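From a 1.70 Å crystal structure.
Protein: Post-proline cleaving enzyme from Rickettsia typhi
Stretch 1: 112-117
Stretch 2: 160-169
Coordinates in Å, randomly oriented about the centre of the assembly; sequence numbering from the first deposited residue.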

# COMPACT_ATOMS: atom_id res chain seq x y z
N TRP A 112 -1.19 8.12 -27.53
CA TRP A 112 -0.22 8.22 -26.42
C TRP A 112 1.19 8.38 -27.00
O TRP A 112 1.50 7.82 -28.05
CB TRP A 112 -0.29 7.00 -25.50
CG TRP A 112 -1.55 6.84 -24.70
CD1 TRP A 112 -2.64 6.05 -25.04
CD2 TRP A 112 -1.89 7.48 -23.48
NE1 TRP A 112 -3.59 6.13 -24.08
CE2 TRP A 112 -3.17 7.01 -23.12
CE3 TRP A 112 -1.23 8.39 -22.64
CZ2 TRP A 112 -3.81 7.41 -21.95
CZ3 TRP A 112 -1.89 8.81 -21.47
CH2 TRP A 112 -3.18 8.33 -21.17
N GLU A 113 1.99 9.22 -26.38
CA GLU A 113 3.41 9.38 -26.68
C GLU A 113 4.15 8.51 -25.65
O GLU A 113 4.05 8.78 -24.44
CB GLU A 113 3.79 10.84 -26.54
CG GLU A 113 5.28 11.05 -26.64
CD GLU A 113 5.69 12.51 -26.72
OE1 GLU A 113 5.01 13.39 -26.12
OE2 GLU A 113 6.71 12.72 -27.42
N VAL A 114 4.90 7.50 -26.10
CA VAL A 114 5.63 6.63 -25.15
C VAL A 114 6.89 7.39 -24.75
O VAL A 114 7.61 7.95 -25.60
CB VAL A 114 6.03 5.27 -25.76
CG1 VAL A 114 6.95 4.48 -24.82
CG2 VAL A 114 4.80 4.42 -26.08
N LEU A 115 7.15 7.43 -23.45
CA LEU A 115 8.32 8.15 -22.93
C LEU A 115 9.43 7.18 -22.53
O LEU A 115 10.56 7.37 -22.91
CB LEU A 115 7.91 8.99 -21.74
CG LEU A 115 6.82 10.03 -21.98
CD1 LEU A 115 6.39 10.71 -20.71
CD2 LEU A 115 7.28 11.02 -23.07
N ILE A 116 9.08 6.15 -21.75
CA ILE A 116 9.99 5.10 -21.38
C ILE A 116 9.30 3.76 -21.48
O ILE A 116 8.25 3.56 -20.87
CB ILE A 116 10.60 5.22 -19.96
CG1 ILE A 116 11.32 6.56 -19.79
CG2 ILE A 116 11.57 4.09 -19.78
CD1 ILE A 116 11.73 6.92 -18.38
N ASP A 117 9.93 2.86 -22.24
CA ASP A 117 9.50 1.46 -22.36
C ASP A 117 10.39 0.60 -21.45
O ASP A 117 11.58 0.32 -21.77
CB ASP A 117 9.59 1.02 -23.83
CG ASP A 117 9.13 -0.42 -24.07
OD1 ASP A 117 9.20 -1.26 -23.17
OD2 ASP A 117 8.70 -0.76 -25.23
N GLU A 160 18.45 9.87 -13.94
CA GLU A 160 17.94 11.15 -14.46
C GLU A 160 17.61 11.07 -15.95
O GLU A 160 18.32 10.43 -16.71
CB GLU A 160 19.01 12.22 -14.25
CG GLU A 160 18.49 13.64 -14.45
CD GLU A 160 19.57 14.69 -14.35
OE1 GLU A 160 20.75 14.36 -14.10
OE2 GLU A 160 19.22 15.87 -14.50
N TRP A 161 16.52 11.70 -16.35
CA TRP A 161 15.95 11.51 -17.66
C TRP A 161 15.45 12.86 -18.18
O TRP A 161 15.02 13.70 -17.42
CB TRP A 161 14.81 10.48 -17.56
CG TRP A 161 14.12 10.15 -18.87
CD1 TRP A 161 14.41 9.11 -19.70
CD2 TRP A 161 12.94 10.77 -19.39
NE1 TRP A 161 13.52 9.09 -20.75
CE2 TRP A 161 12.60 10.08 -20.57
CE3 TRP A 161 12.16 11.83 -18.98
CZ2 TRP A 161 11.50 10.44 -21.37
CZ3 TRP A 161 11.06 12.22 -19.78
CH2 TRP A 161 10.74 11.50 -20.94
N ASP A 162 15.57 13.07 -19.49
CA ASP A 162 15.22 14.36 -20.08
C ASP A 162 14.07 14.27 -21.14
O ASP A 162 14.16 13.53 -22.11
CB ASP A 162 16.42 15.01 -20.70
CG ASP A 162 16.14 16.45 -21.13
OD1 ASP A 162 15.60 16.62 -22.24
OD2 ASP A 162 16.45 17.42 -20.36
N LEU A 163 13.05 15.06 -20.93
CA LEU A 163 11.81 15.03 -21.76
C LEU A 163 12.01 15.53 -23.19
O LEU A 163 11.39 14.98 -24.13
CB LEU A 163 10.70 15.83 -21.08
CG LEU A 163 9.33 15.95 -21.76
CD1 LEU A 163 8.75 14.56 -21.92
CD2 LEU A 163 8.43 16.84 -20.92
N GLU A 164 12.87 16.53 -23.36
CA GLU A 164 13.18 17.04 -24.71
C GLU A 164 13.90 15.97 -25.52
O GLU A 164 13.54 15.72 -26.67
CB GLU A 164 13.98 18.33 -24.63
CG GLU A 164 14.28 19.00 -25.96
CD GLU A 164 15.05 20.30 -25.76
OE1 GLU A 164 14.47 21.28 -25.23
OE2 GLU A 164 16.25 20.31 -26.10
N LYS A 165 14.89 15.33 -24.91
CA LYS A 165 15.63 14.23 -25.53
C LYS A 165 14.87 12.88 -25.56
O LYS A 165 15.23 11.99 -26.35
CB LYS A 165 16.96 14.04 -24.78
N LYS A 166 13.84 12.74 -24.71
CA LYS A 166 13.15 11.44 -24.47
C LYS A 166 14.15 10.31 -24.20
O LYS A 166 14.06 9.20 -24.74
CB LYS A 166 12.19 11.10 -25.61
CG LYS A 166 10.86 11.82 -25.45
CD LYS A 166 10.11 11.93 -26.77
CE LYS A 166 9.53 10.62 -27.23
NZ LYS A 166 8.57 10.87 -28.37
N ASP A 167 15.13 10.62 -23.36
CA ASP A 167 16.19 9.66 -23.04
C ASP A 167 16.85 10.02 -21.72
O ASP A 167 16.73 11.16 -21.25
CB ASP A 167 17.27 9.66 -24.15
CG ASP A 167 18.09 8.38 -24.18
OD1 ASP A 167 17.79 7.41 -23.49
OD2 ASP A 167 19.07 8.35 -24.95
N PHE A 168 17.55 9.03 -21.16
CA PHE A 168 18.35 9.23 -19.97
C PHE A 168 19.47 10.25 -20.23
O PHE A 168 20.02 10.38 -21.34
CB PHE A 168 18.85 7.89 -19.39
CG PHE A 168 17.73 7.02 -18.94
CD1 PHE A 168 17.07 7.30 -17.77
CD2 PHE A 168 17.21 6.02 -19.77
CE1 PHE A 168 16.00 6.54 -17.34
CE2 PHE A 168 16.09 5.29 -19.36
CZ PHE A 168 15.50 5.56 -18.13
N VAL A 169 19.79 11.01 -19.19
CA VAL A 169 20.81 12.02 -19.28
C VAL A 169 22.18 11.34 -19.14
O VAL A 169 22.46 10.75 -18.09
CB VAL A 169 20.63 13.06 -18.16
CG1 VAL A 169 21.80 14.04 -18.15
CG2 VAL A 169 19.29 13.80 -18.25
O HOH W 1 13.31 7.02 -22.91

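Contact between stretch 112-117, largely a strand, and the hairpin-like stretch 160-169, burying 333 Å² in total. Within the second stretch, backbone bonds Val169 N to Glu160 O (2.9 Å) and Asp162 N to Asp167 O (2.8 Å) pair the two strands, and Asp162 OD1 accepts from Lys165 N (3.0 Å) in the connecting turn; no direct backbone hydrogen bond crosses to the first stretch, so side chains and one water make the join.

The apolar contacts centre on Ile116 (chi1 m, chi2 t), which points toward the hairpin and sets Ile116 CD1 over one face of the Trp161 indole, 3.7 Å from the centroid of the five-membered ring and 13° off its normal, a CH-pi contact. Ile116 CD1 also lies 4.0 Å from Phe168 CZ, so one slender, extended side chain serves two aromatic rings. Leu115 packs its CB 3.9 Å from Trp161 CH2, while its CD2 reaches Leu163 CD1 at 4.0 Å; Leu163 leaves its backbone sideways, but its end comes nearer. Leu115, Ile116 and Trp161 are buried, a fitting place for two branched aliphatic chains and a broad ring.

A water bridge serves the polar N-H of the indole: water 1 accepts from Trp161 NE1 (3.0 Å) and donates to Leu115 O (2.8 Å) and Lys166 O (2.9 Å). It thereby links the two carbonyls, whose oxygens, Leu115 O and Lys166 O, stand 4.4 Å apart.

A salt bridge closes the more exposed side: Lys166 NZ donates to Glu113 OE2 at 2.8 Å. Both side chains start toward the opposing stretch; Glu113 is extended (chi1 and chi2 t), and Lys166 bends at chi3 (p), Lys166 CE passing 3.7 Å from Val114 O. The long Lys166 chain spans the gap with its methylenes, Lys166 CG lying 4.4 Å from Leu115 CD2. Glu113 OE1 is hydrogen-bonded elsewhere in the structure.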